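Local coordinates for universal stress protein MJ0577 (Methanocaldococcus jannaschii, PDB 1MJH), which binds ATP together with a manganese ion as a homodimer of the universal stress protein A family, at residues Y5-P11 and E119-I125; N133-L138 and K158-S162. One frame throughout, in Å; residues are numbered along the deposited sequence.

Interaction 1. Residues Y5-P11 and E119-I125. With ATP (adenosine-5'-triphosphate), chain F.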
ATOM      1  N   TYR B   5     -10.094   9.725  -0.435  1.00 30.42           N
ATOM      2  CA  TYR B   5     -10.061   8.667   0.566  1.00 26.26           C
ATOM      3  C   TYR B   5     -11.112   8.985   1.626  1.00 31.38           C
ATOM      4  O   TYR B   5     -10.820   9.634   2.630  1.00 35.45           O
ATOM      5  CB  TYR B   5      -8.663   8.594   1.189  1.00 27.72           C
ATOM      6  CG  TYR B   5      -7.569   8.340   0.159  1.00 22.39           C
ATOM      7  CD1 TYR B   5      -7.511   7.212  -0.634  1.00 25.98           C
ATOM      8  CD2 TYR B   5      -6.612   9.342  -0.001  1.00 26.34           C
ATOM      9  CE1 TYR B   5      -6.501   7.058  -1.577  1.00 26.75           C
ATOM     10  CE2 TYR B   5      -5.595   9.194  -0.932  1.00 25.61           C
ATOM     11  CZ  TYR B   5      -5.555   8.051  -1.701  1.00 24.55           C
ATOM     12  OH  TYR B   5      -4.555   7.900  -2.634  1.00 23.67           O
ATOM     13  N   LYS B   6     -12.382   8.763   1.301  1.00 26.71           N
ATOM     14  CA  LYS B   6     -13.461   9.035   2.246  1.00 26.68           C
ATOM     15  C   LYS B   6     -13.725   7.852   3.154  1.00 24.83           C
ATOM     16  O   LYS B   6     -14.035   8.095   4.317  1.00 28.02           O
ATOM     17  CB  LYS B   6     -14.739   9.347   1.413  1.00 27.60           C
ATOM     18  CG  LYS B   6     -15.902   9.729   2.319  1.00 36.43           C
ATOM     19  CD  LYS B   6     -17.025  10.450   1.585  1.00 40.92           C
ATOM     20  CE  LYS B   6     -18.017  11.031   2.584  1.00 49.28           C
ATOM     21  NZ  LYS B   6     -18.733  12.219   2.035  1.00 53.48           N
ATOM     22  N   LYS B   7     -13.600   6.620   2.650  1.00 23.39           N
ATOM     23  CA  LYS B   7     -13.903   5.444   3.451  1.00 21.67           C
ATOM     24  C   LYS B   7     -12.732   4.479   3.445  1.00 20.96           C
ATOM     25  O   LYS B   7     -12.183   4.117   2.383  1.00 22.01           O
ATOM     26  CB  LYS B   7     -15.172   4.767   2.882  1.00 25.84           C
ATOM     27  CG  LYS B   7     -15.679   3.647   3.788  1.00 30.47           C
ATOM     28  CD  LYS B   7     -16.840   2.918   3.090  1.00 30.93           C
ATOM     29  CE  LYS B   7     -18.018   3.888   2.934  1.00 35.33           C
ATOM     30  NZ  LYS B   7     -19.265   3.053   2.797  1.00 41.27           N
ATOM     31  N   ILE B   8     -12.204   4.177   4.632  1.00 19.44           N
ATOM     32  CA  ILE B   8     -11.038   3.296   4.785  1.00 20.96           C
ATOM     33  C   ILE B   8     -11.409   1.955   5.410  1.00 22.70           C
ATOM     34  O   ILE B   8     -12.182   1.912   6.400  1.00 23.78           O
ATOM     35  CB  ILE B   8     -10.069   4.010   5.787  1.00 21.31           C
ATOM     36  CG1 ILE B   8      -9.585   5.311   5.197  1.00 21.64           C
ATOM     37  CG2 ILE B   8      -8.884   3.113   6.154  1.00 21.96           C
ATOM     38  CD1 ILE B   8      -9.051   6.309   6.249  1.00 25.01           C
ATOM     39  N   LEU B   9     -10.806   0.879   4.913  1.00 21.30           N
ATOM     40  CA  LEU B   9     -10.953  -0.427   5.576  1.00 20.76           C
ATOM     41  C   LEU B   9      -9.692  -0.625   6.419  1.00 20.85           C
ATOM     42  O   LEU B   9      -8.596  -0.545   5.844  1.00 22.84           O
ATOM     43  CB  LEU B   9     -11.089  -1.643   4.655  1.00 20.23           C
ATOM     44  CG  LEU B   9     -11.106  -3.046   5.282  1.00 20.22           C
ATOM     45  CD1 LEU B   9     -12.307  -3.188   6.251  1.00 26.15           C
ATOM     46  CD2 LEU B   9     -11.200  -4.170   4.252  1.00 18.78           C
ATOM     47  N   TYR B  10      -9.823  -0.885   7.730  1.00 19.35           N
ATOM     48  CA  TYR B  10      -8.664  -1.098   8.568  1.00 20.66           C
ATOM     49  C   TYR B  10      -8.865  -2.440   9.260  1.00 19.37           C
ATOM     50  O   TYR B  10      -9.650  -2.562  10.225  1.00 20.56           O
ATOM     51  CB  TYR B  10      -8.512   0.018   9.640  1.00 19.84           C
ATOM     52  CG  TYR B  10      -7.528  -0.306  10.729  1.00 20.34           C
ATOM     53  CD1 TYR B  10      -6.238  -0.750  10.402  1.00 18.64           C
ATOM     54  CD2 TYR B  10      -7.855  -0.177  12.075  1.00 21.53           C
ATOM     55  CE1 TYR B  10      -5.319  -1.043  11.392  1.00 20.39           C
ATOM     56  CE2 TYR B  10      -6.932  -0.475  13.068  1.00 22.79           C
ATOM     57  CZ  TYR B  10      -5.685  -0.906  12.719  1.00 21.65           C
ATOM     58  OH  TYR B  10      -4.738  -1.227  13.690  1.00 22.85           O
ATOM     59  N   PRO B  11      -8.317  -3.490   8.689  1.00 17.80           N
ATOM     60  CA  PRO B  11      -8.421  -4.828   9.256  1.00 18.57           C
ATOM     61  C   PRO B  11      -7.288  -5.006  10.274  1.00 18.93           C
ATOM     62  O   PRO B  11      -6.132  -4.748   9.956  1.00 20.28           O
ATOM     63  CB  PRO B  11      -8.188  -5.738   8.055  1.00 24.03           C
ATOM     64  CG  PRO B  11      -7.341  -4.959   7.080  1.00 19.94           C
ATOM     65  CD  PRO B  11      -7.521  -3.503   7.429  1.00 20.14           C
ATOM     66  N   GLU B 119     -18.425  -2.911   1.347  1.00 25.73           N
ATOM     67  CA  GLU B 119     -18.522  -1.572   1.919  1.00 25.51           C
ATOM     68  C   GLU B 119     -18.139  -0.437   0.990  1.00 24.97           C
ATOM     69  O   GLU B 119     -18.206   0.769   1.273  1.00 27.54           O
ATOM     70  CB  GLU B 119     -17.730  -1.532   3.264  1.00 25.17           C
ATOM     71  CG  GLU B 119     -18.229  -2.585   4.269  1.00 25.06           C
ATOM     72  CD  GLU B 119     -19.519  -2.179   4.988  1.00 32.27           C
ATOM     73  OE1 GLU B 119     -19.941  -1.025   4.913  1.00 34.19           O
ATOM     74  OE2 GLU B 119     -20.108  -3.039   5.648  1.00 37.65           O
ATOM     75  N   GLY B 120     -17.621  -0.680  -0.223  1.00 25.30           N
ATOM     76  CA  GLY B 120     -17.197   0.339  -1.160  1.00 24.21           C
ATOM     77  C   GLY B 120     -16.081   1.242  -0.641  1.00 26.07           C
ATOM     78  O   GLY B 120     -16.089   2.469  -0.813  1.00 24.63           O
ATOM     79  N   VAL B 121     -15.057   0.626  -0.038  1.00 24.24           N
ATOM     80  CA  VAL B 121     -13.994   1.485   0.510  1.00 23.35           C
ATOM     81  C   VAL B 121     -13.107   2.068  -0.573  1.00 22.80           C
ATOM     82  O   VAL B 121     -13.015   1.465  -1.633  1.00 24.35           O
ATOM     83  CB  VAL B 121     -13.181   0.731   1.586  1.00 19.91           C
ATOM     84  CG1 VAL B 121     -14.107   0.057   2.595  1.00 19.15           C
ATOM     85  CG2 VAL B 121     -12.234  -0.296   1.002  1.00 22.74           C
ATOM     86  N   ASP B 122     -12.390   3.126  -0.283  1.00 21.99           N
ATOM     87  CA  ASP B 122     -11.417   3.798  -1.135  1.00 19.82           C
ATOM     88  C   ASP B 122      -9.972   3.277  -0.935  1.00 23.05           C
ATOM     89  O   ASP B 122      -9.148   3.523  -1.821  1.00 23.17           O
ATOM     90  CB  ASP B 122     -11.464   5.294  -0.822  1.00 22.91           C
ATOM     91  CG  ASP B 122     -12.852   5.887  -1.128  1.00 28.93           C
ATOM     92  OD1 ASP B 122     -13.209   5.855  -2.332  1.00 26.85           O
ATOM     93  OD2 ASP B 122     -13.591   6.362  -0.231  1.00 24.08           O
ATOM     94  N   ILE B 123      -9.739   2.563   0.159  1.00 19.72           N
ATOM     95  CA  ILE B 123      -8.346   2.132   0.416  1.00 19.87           C
ATOM     96  C   ILE B 123      -8.403   1.141   1.567  1.00 20.72           C
ATOM     97  O   ILE B 123      -9.322   1.229   2.405  1.00 19.53           O
ATOM     98  CB  ILE B 123      -7.481   3.348   0.756  1.00 18.60           C
ATOM     99  CG1 ILE B 123      -6.030   2.885   1.009  1.00 20.38           C
ATOM    100  CG2 ILE B 123      -7.994   4.133   1.978  1.00 20.08           C
ATOM    101  CD1 ILE B 123      -5.081   4.095   1.096  1.00 22.73           C
ATOM    102  N   ILE B 124      -7.491   0.195   1.587  1.00 17.71           N
ATOM    103  CA  ILE B 124      -7.314  -0.708   2.707  1.00 17.72           C
ATOM    104  C   ILE B 124      -5.976  -0.331   3.364  1.00 18.98           C
ATOM    105  O   ILE B 124      -4.997  -0.240   2.615  1.00 20.45           O
ATOM    106  CB  ILE B 124      -7.193  -2.166   2.222  1.00 18.31           C
ATOM    107  CG1 ILE B 124      -8.500  -2.498   1.395  1.00 19.59           C
ATOM    108  CG2 ILE B 124      -7.184  -3.041   3.456  1.00 21.20           C
ATOM    109  CD1 ILE B 124      -8.456  -3.906   0.878  1.00 19.84           C
ATOM    110  N   ILE B 125      -5.946  -0.068   4.662  1.00 17.78           N
ATOM    111  CA  ILE B 125      -4.652   0.287   5.331  1.00 17.43           C
ATOM    112  C   ILE B 125      -4.340  -0.867   6.312  1.00 19.07           C
ATOM    113  O   ILE B 125      -5.131  -1.148   7.213  1.00 18.36           O
ATOM    114  CB  ILE B 125      -4.813   1.623   6.055  1.00 17.44           C
ATOM    115  CG1 ILE B 125      -5.012   2.771   5.047  1.00 16.61           C
ATOM    116  CG2 ILE B 125      -3.507   1.895   6.850  1.00 16.34           C
ATOM    117  CD1 ILE B 125      -5.166   4.152   5.694  1.00 16.65           C
TER
HETATM  118  PG  ATP F3001       0.975 -15.239   8.760  1.00 20.85           P
HETATM  119  O1G ATP F3001       1.052 -15.448   7.288  1.00 21.13           O
HETATM  120  O2G ATP F3001      -0.395 -15.117   9.136  1.00 22.89           O
HETATM  121  O3G ATP F3001       1.657 -16.292   9.527  1.00 24.04           O
HETATM  122  PB  ATP F3001       1.687 -12.618   9.916  1.00 19.91           P
HETATM  123  O1B ATP F3001       3.019 -12.168  10.342  1.00 20.64           O
HETATM  124  O2B ATP F3001       0.837 -12.896  11.078  1.00 18.32           O
HETATM  125  O3B ATP F3001       1.825 -13.863   8.963  1.00 23.09           O
HETATM  126  PA  ATP F3001      -0.461 -11.186   8.423  1.00 20.61           P
HETATM  127  O1A ATP F3001      -0.395 -11.313   6.988  1.00 19.12           O
HETATM  128  O2A ATP F3001      -1.422 -11.972   9.118  1.00 20.22           O
HETATM  129  O3A ATP F3001       1.048 -11.475   9.005  1.00 20.12           O
HETATM  130  O5' ATP F3001      -0.667  -9.737   9.010  1.00 18.70           O
HETATM  131  C5' ATP F3001      -0.689  -8.640   8.061  1.00 20.72           C
HETATM  132  C4' ATP F3001      -1.839  -7.711   8.398  1.00 17.11           C
HETATM  133  O4' ATP F3001      -3.093  -8.418   8.037  1.00 18.95           O
HETATM  134  C3' ATP F3001      -2.046  -7.353   9.862  1.00 21.39           C
HETATM  135  O3' ATP F3001      -1.177  -6.304  10.311  1.00 17.06           O
HETATM  136  C2' ATP F3001      -3.542  -6.953   9.842  1.00 20.81           C
HETATM  137  O2' ATP F3001      -3.662  -5.619   9.309  1.00 18.17           O
HETATM  138  C1' ATP F3001      -4.119  -8.015   8.870  1.00 18.06           C
HETATM  139  N9  ATP F3001      -4.701  -9.168   9.544  1.00 18.40           N
HETATM  140  C8  ATP F3001      -4.153 -10.374   9.808  1.00 17.84           C
HETATM  141  N7  ATP F3001      -4.986 -11.232  10.364  1.00 22.13           N
HETATM  142  C5  ATP F3001      -6.099 -10.551  10.518  1.00 17.05           C
HETATM  143  C6  ATP F3001      -7.317 -10.936  11.055  1.00 19.88           C
HETATM  144  N6  ATP F3001      -7.492 -12.161  11.552  1.00 22.55           N
HETATM  145  N1  ATP F3001      -8.282 -10.021  11.068  1.00 22.65           N
HETATM  146  C2  ATP F3001      -8.098  -8.769  10.537  1.00 18.94           C
HETATM  147  N3  ATP F3001      -6.959  -8.309   9.989  1.00 19.61           N
HETATM  148  C4  ATP F3001      -6.016  -9.276  10.057  1.00 17.34           C

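Interaction 2. Residues N133-L138 and K158-S162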
ATOM      1  N   ASN B 133       4.606 -12.786  12.688  1.00 22.20           N
ATOM      2  CA  ASN B 133       5.803 -11.973  12.536  1.00 20.53           C
ATOM      3  C   ASN B 133       7.121 -12.723  12.721  1.00 24.22           C
ATOM      4  O   ASN B 133       7.929 -12.386  13.591  1.00 22.91           O
ATOM      5  CB  ASN B 133       5.695 -10.685  13.379  1.00 18.04           C
ATOM      6  CG  ASN B 133       6.768  -9.694  12.972  1.00 20.04           C
ATOM      7  OD1 ASN B 133       7.367  -9.760  11.890  1.00 24.15           O
ATOM      8  ND2 ASN B 133       7.022  -8.716  13.854  1.00 24.17           N
ATOM      9  N   LEU B 134       7.333 -13.685  11.821  1.00 22.41           N
ATOM     10  CA  LEU B 134       8.640 -14.407  11.797  1.00 20.52           C
ATOM     11  C   LEU B 134       9.625 -13.585  10.997  1.00 21.57           C
ATOM     12  O   LEU B 134       9.399 -13.082   9.896  1.00 22.06           O
ATOM     13  CB  LEU B 134       8.351 -15.749  11.145  1.00 25.39           C
ATOM     14  CG  LEU B 134       9.433 -16.821  11.251  1.00 41.03           C
ATOM     15  CD1 LEU B 134       9.675 -17.118  12.734  1.00 38.66           C
ATOM     16  CD2 LEU B 134       8.971 -18.084  10.523  1.00 33.90           C
ATOM     17  N   LYS B 135      10.835 -13.371  11.576  1.00 24.28           N
ATOM     18  CA  LYS B 135      11.833 -12.540  10.930  1.00 25.37           C
ATOM     19  C   LYS B 135      12.149 -12.914   9.503  1.00 24.47           C
ATOM     20  O   LYS B 135      12.277 -12.014   8.651  1.00 25.50           O
ATOM     21  CB  LYS B 135      13.147 -12.616  11.755  1.00 32.41           C
ATOM     22  CG  LYS B 135      14.268 -11.744  11.180  1.00 41.59           C
ATOM     23  CD  LYS B 135      13.956 -10.264  11.329  1.00 48.56           C
ATOM     24  CE  LYS B 135      14.686  -9.371  10.343  1.00 56.83           C
ATOM     25  NZ  LYS B 135      15.819  -8.623  10.957  1.00 55.00           N
ATOM     26  N   GLU B 136      12.194 -14.229   9.175  1.00 21.78           N
ATOM     27  CA  GLU B 136      12.559 -14.618   7.828  1.00 23.02           C
ATOM     28  C   GLU B 136      11.434 -14.349   6.831  1.00 21.49           C
ATOM     29  O   GLU B 136      11.729 -14.384   5.652  1.00 23.95           O
ATOM     30  CB  GLU B 136      12.957 -16.110   7.730  1.00 28.67           C
ATOM     31  CG  GLU B 136      11.793 -17.013   8.131  1.00 32.04           C
ATOM     32  CD  GLU B 136      12.156 -18.484   8.210  1.00 48.86           C
ATOM     33  OE1 GLU B 136      12.637 -18.995   7.181  1.00 48.52           O
ATOM     34  OE2 GLU B 136      11.940 -19.096   9.279  1.00 49.84           O
ATOM     35  N   ILE B 137      10.210 -14.139   7.315  1.00 21.49           N
ATOM     36  CA  ILE B 137       9.089 -13.915   6.400  1.00 21.10           C
ATOM     37  C   ILE B 137       9.049 -12.402   6.094  1.00 19.39           C
ATOM     38  O   ILE B 137       9.065 -11.621   7.040  1.00 21.22           O
ATOM     39  CB  ILE B 137       7.764 -14.365   7.036  1.00 21.51           C
ATOM     40  CG1 ILE B 137       7.653 -15.873   7.245  1.00 26.19           C
ATOM     41  CG2 ILE B 137       6.561 -13.833   6.219  1.00 23.42           C
ATOM     42  CD1 ILE B 137       7.585 -16.694   5.961  1.00 29.37           C
ATOM     43  N   LEU B 138       9.100 -12.081   4.788  1.00 20.67           N
ATOM     44  CA  LEU B 138       9.166 -10.657   4.425  1.00 19.90           C
ATOM     45  C   LEU B 138       7.824 -10.019   4.085  1.00 19.54           C
ATOM     46  O   LEU B 138       7.751  -8.774   4.062  1.00 19.09           O
ATOM     47  CB  LEU B 138      10.132 -10.425   3.226  1.00 19.22           C
ATOM     48  CG  LEU B 138      11.499 -11.106   3.481  1.00 23.42           C
ATOM     49  CD1 LEU B 138      12.401 -10.838   2.255  1.00 25.51           C
ATOM     50  CD2 LEU B 138      12.200 -10.516   4.708  1.00 24.81           C
ATOM     51  N   LYS B 158       4.921  -1.130   7.247  1.00 17.19           N
ATOM     52  CA  LYS B 158       5.864  -2.224   7.601  1.00 16.76           C
ATOM     53  C   LYS B 158       6.039  -2.386   9.100  1.00 19.10           C
ATOM     54  O   LYS B 158       5.851  -1.489   9.922  1.00 21.48           O
ATOM     55  CB  LYS B 158       7.280  -1.929   7.028  1.00 19.29           C
ATOM     56  CG  LYS B 158       7.261  -1.685   5.505  1.00 22.09           C
ATOM     57  CD  LYS B 158       6.789  -2.864   4.719  1.00 21.36           C
ATOM     58  CE  LYS B 158       7.375  -4.256   4.995  1.00 20.96           C
ATOM     59  NZ  LYS B 158       8.859  -4.294   4.617  1.00 21.96           N
ATOM     60  N   ARG B 159       6.466  -3.601   9.449  1.00 19.31           N
ATOM     61  CA  ARG B 159       6.727  -3.925  10.863  1.00 15.86           C
ATOM     62  C   ARG B 159       7.930  -3.141  11.382  1.00 19.12           C
ATOM     63  O   ARG B 159       8.651  -2.541  10.630  1.00 20.95           O
ATOM     64  CB  ARG B 159       7.041  -5.429  10.954  1.00 16.71           C
ATOM     65  CG  ARG B 159       8.272  -5.812  10.107  1.00 19.07           C
ATOM     66  CD  ARG B 159       8.581  -7.316  10.257  1.00 18.50           C
ATOM     67  NE  ARG B 159       9.693  -7.711   9.366  1.00 20.37           N
ATOM     68  CZ  ARG B 159      10.045  -8.997   9.198  1.00 22.44           C
ATOM     69  NH1 ARG B 159       9.380  -9.989   9.786  1.00 21.51           N
ATOM     70  NH2 ARG B 159      11.040  -9.336   8.385  1.00 22.98           N
ATOM     71  N   LYS B 160       8.069  -3.157  12.719  1.00 18.15           N
ATOM     72  CA  LYS B 160       9.261  -2.461  13.276  1.00 19.74           C
ATOM     73  C   LYS B 160      10.540  -3.015  12.679  1.00 23.87           C
ATOM     74  O   LYS B 160      10.658  -4.175  12.364  1.00 26.83           O
ATOM     75  CB  LYS B 160       9.272  -2.675  14.801  1.00 24.64           C
ATOM     76  CG  LYS B 160       8.263  -1.857  15.569  1.00 25.12           C
ATOM     77  CD  LYS B 160       8.289  -2.274  17.062  1.00 31.89           C
ATOM     78  CE  LYS B 160       7.069  -1.670  17.747  1.00 41.85           C
ATOM     79  NZ  LYS B 160       6.932  -0.215  17.454  1.00 44.76           N
ATOM     80  N   ASN B 161      11.576  -2.147  12.671  1.00 24.03           N
ATOM     81  CA  ASN B 161      12.890  -2.534  12.163  1.00 28.42           C
ATOM     82  C   ASN B 161      13.599  -3.375  13.235  1.00 32.27           C
ATOM     83  O   ASN B 161      13.386  -3.158  14.437  1.00 31.95           O
ATOM     84  CB  ASN B 161      13.730  -1.299  11.870  1.00 29.11           C
ATOM     85  CG  ASN B 161      13.149  -0.382  10.823  1.00 34.70           C
ATOM     86  OD1 ASN B 161      13.069   0.843  10.997  1.00 37.24           O
ATOM     87  ND2 ASN B 161      12.757  -1.011   9.721  1.00 28.63           N
ATOM     88  N   SER B 162      14.242  -4.444  12.808  1.00 35.98           N
ATOM     89  CA  SER B 162      14.746  -5.501  13.687  1.00 45.66           C
ATOM     90  C   SER B 162      13.987  -5.651  15.002  1.00 51.38           C
ATOM     91  O   SER B 162      14.560  -6.124  16.030  1.00 53.84           O
ATOM     92  CB  SER B 162      16.264  -5.365  13.829  1.00 51.51           C
ATOM     93  OG  SER B 162      16.839  -5.257  12.526  1.00 49.10           O
ATOM     94  OXT SER B 162      12.761  -5.981  14.908  1.00 52.87           O
TER
HETATM   95  O   HOH W   1       9.483  -6.571  13.548  1.00 30.15           O
HETATM   96  O   HOH W   2       9.726  -6.993   4.733  1.00 25.45           O

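Interaction 1. Residues Y5-P11 and E119-I125
Two neighbouring parallel strands of the nucleotide-binding alpha/beta fold, 7-11 and 123-127, pair here, and the first of them runs on to the ATP site. Leu9 makes the central backbone bonds: its N donates to Ile123 O at 2.9 Å in a nearly straight bond (174°), and its O accepts from Ile125 N. Where the pairing begins, Asp122 N bonds to Lys7 O, while the carboxylate of Asp122 reaches back to the start of strand 7-11. With CG anti to its carbonyl carbon (chi1 -62°), Asp122 brings OD2 to 2.9 Å from Lys7 N, offering its anti lone pair; Lys6 N adds a weak bond to the same oxygen. A short acidic side chain thus serves two amides there. Lys7 bends at chi3 (-65°) across Val121 CG1, and its NZ donates to Glu119 O at 2.9 Å, in the carbonyl plane. Next to it Gly120, with positive phi, completes the Schellman motif that follows helix 108-118; glycine suits that conformation. Branched aliphatics suit the buried strands: Ile8 CG1 lies beside Ile123 CG2 (3.8 Å), its CG2 meets Ile125 CD1, and on the other face of the sheet Leu9 CB touches Val121 CG1. At the far end Pro11 CD rests on Ile124 CG2, and Pro11 O accepts a hydrogen bond from the ribose O2' of ATP at 2.7 Å. Ile8, Ile123 and Ile125 pack on Phe28, and Tyr5 OH bonds to His24 of the second subunit; Leu9 and Ile124 face helix 108-118, while strand 35-43 pairs with the other edge of 7-11.

Interaction 2. Residues N133-L138 and K158-S162
Arg159 sets out with CG between its backbone N and carbonyl carbon (chi1 60°) and then runs extended to NE, carrying its guanidinium into the bend of loop 133-138; Asn133, with CG anti to the backbone N (chi1 -166°), turns its amide oxygen to meet it. Arg159 NH1 donates to Asn133 OD1 at 2.9 Å, nearly in line with the C=O bond and within the guanidinium plane, although the two groups' planes are 42° apart. The same NH1 donates to Leu134 O at 3.1 Å, in its own plane but well above that of the carbonyl. Ile137 N, closing the type I turn from Leu134, reaches Leu134 O from the opposite face. Arg159 NH2 donates to Lys135 O at 3.0 Å, and Lys135 CD lies over one face of the group. Arginine suits this place because its flat, many-pronged head serves several carbonyls at once. Replacing Arg159 by an alanine would remove the donor to Asn133 OD1 and Lys135 O and would probably leave the turn freer to shift. One water joins Asn133 ND2 to Lys160 O, another Leu138 O to Lys158 NZ, which also bonds to Ile147 O and Ser150 O of the second subunit. Three bonds from one cationic group to neutral oxygens tie the loop to the C-terminal segment; as Asn133 N also binds an ATP phosphate oxygen, they probably help hold it beside the nucleotide.

How the interactions relate
Interaction 1 closes before interaction 2 opens along the chain, and their centres lie about 24 Å apart, with nearest atoms about 9 Å from each other. One sits within the five-stranded parallel sheet, the other on the surface beyond its C-terminal ends. Strand 123-127 leads from residues 119-125 into the loop holding 133-138; helix 141-149 and the outermost strand 154-157 then bring the chain to 158-162. ATP spans the two: Pro11 meets its ribose and Asn133 its phosphate chain, with further residues completing the site, so the end of one strand and the start of one loop meet at the same nucleotide. Both contacts also touch the second subunit, placing them near the dimer interface.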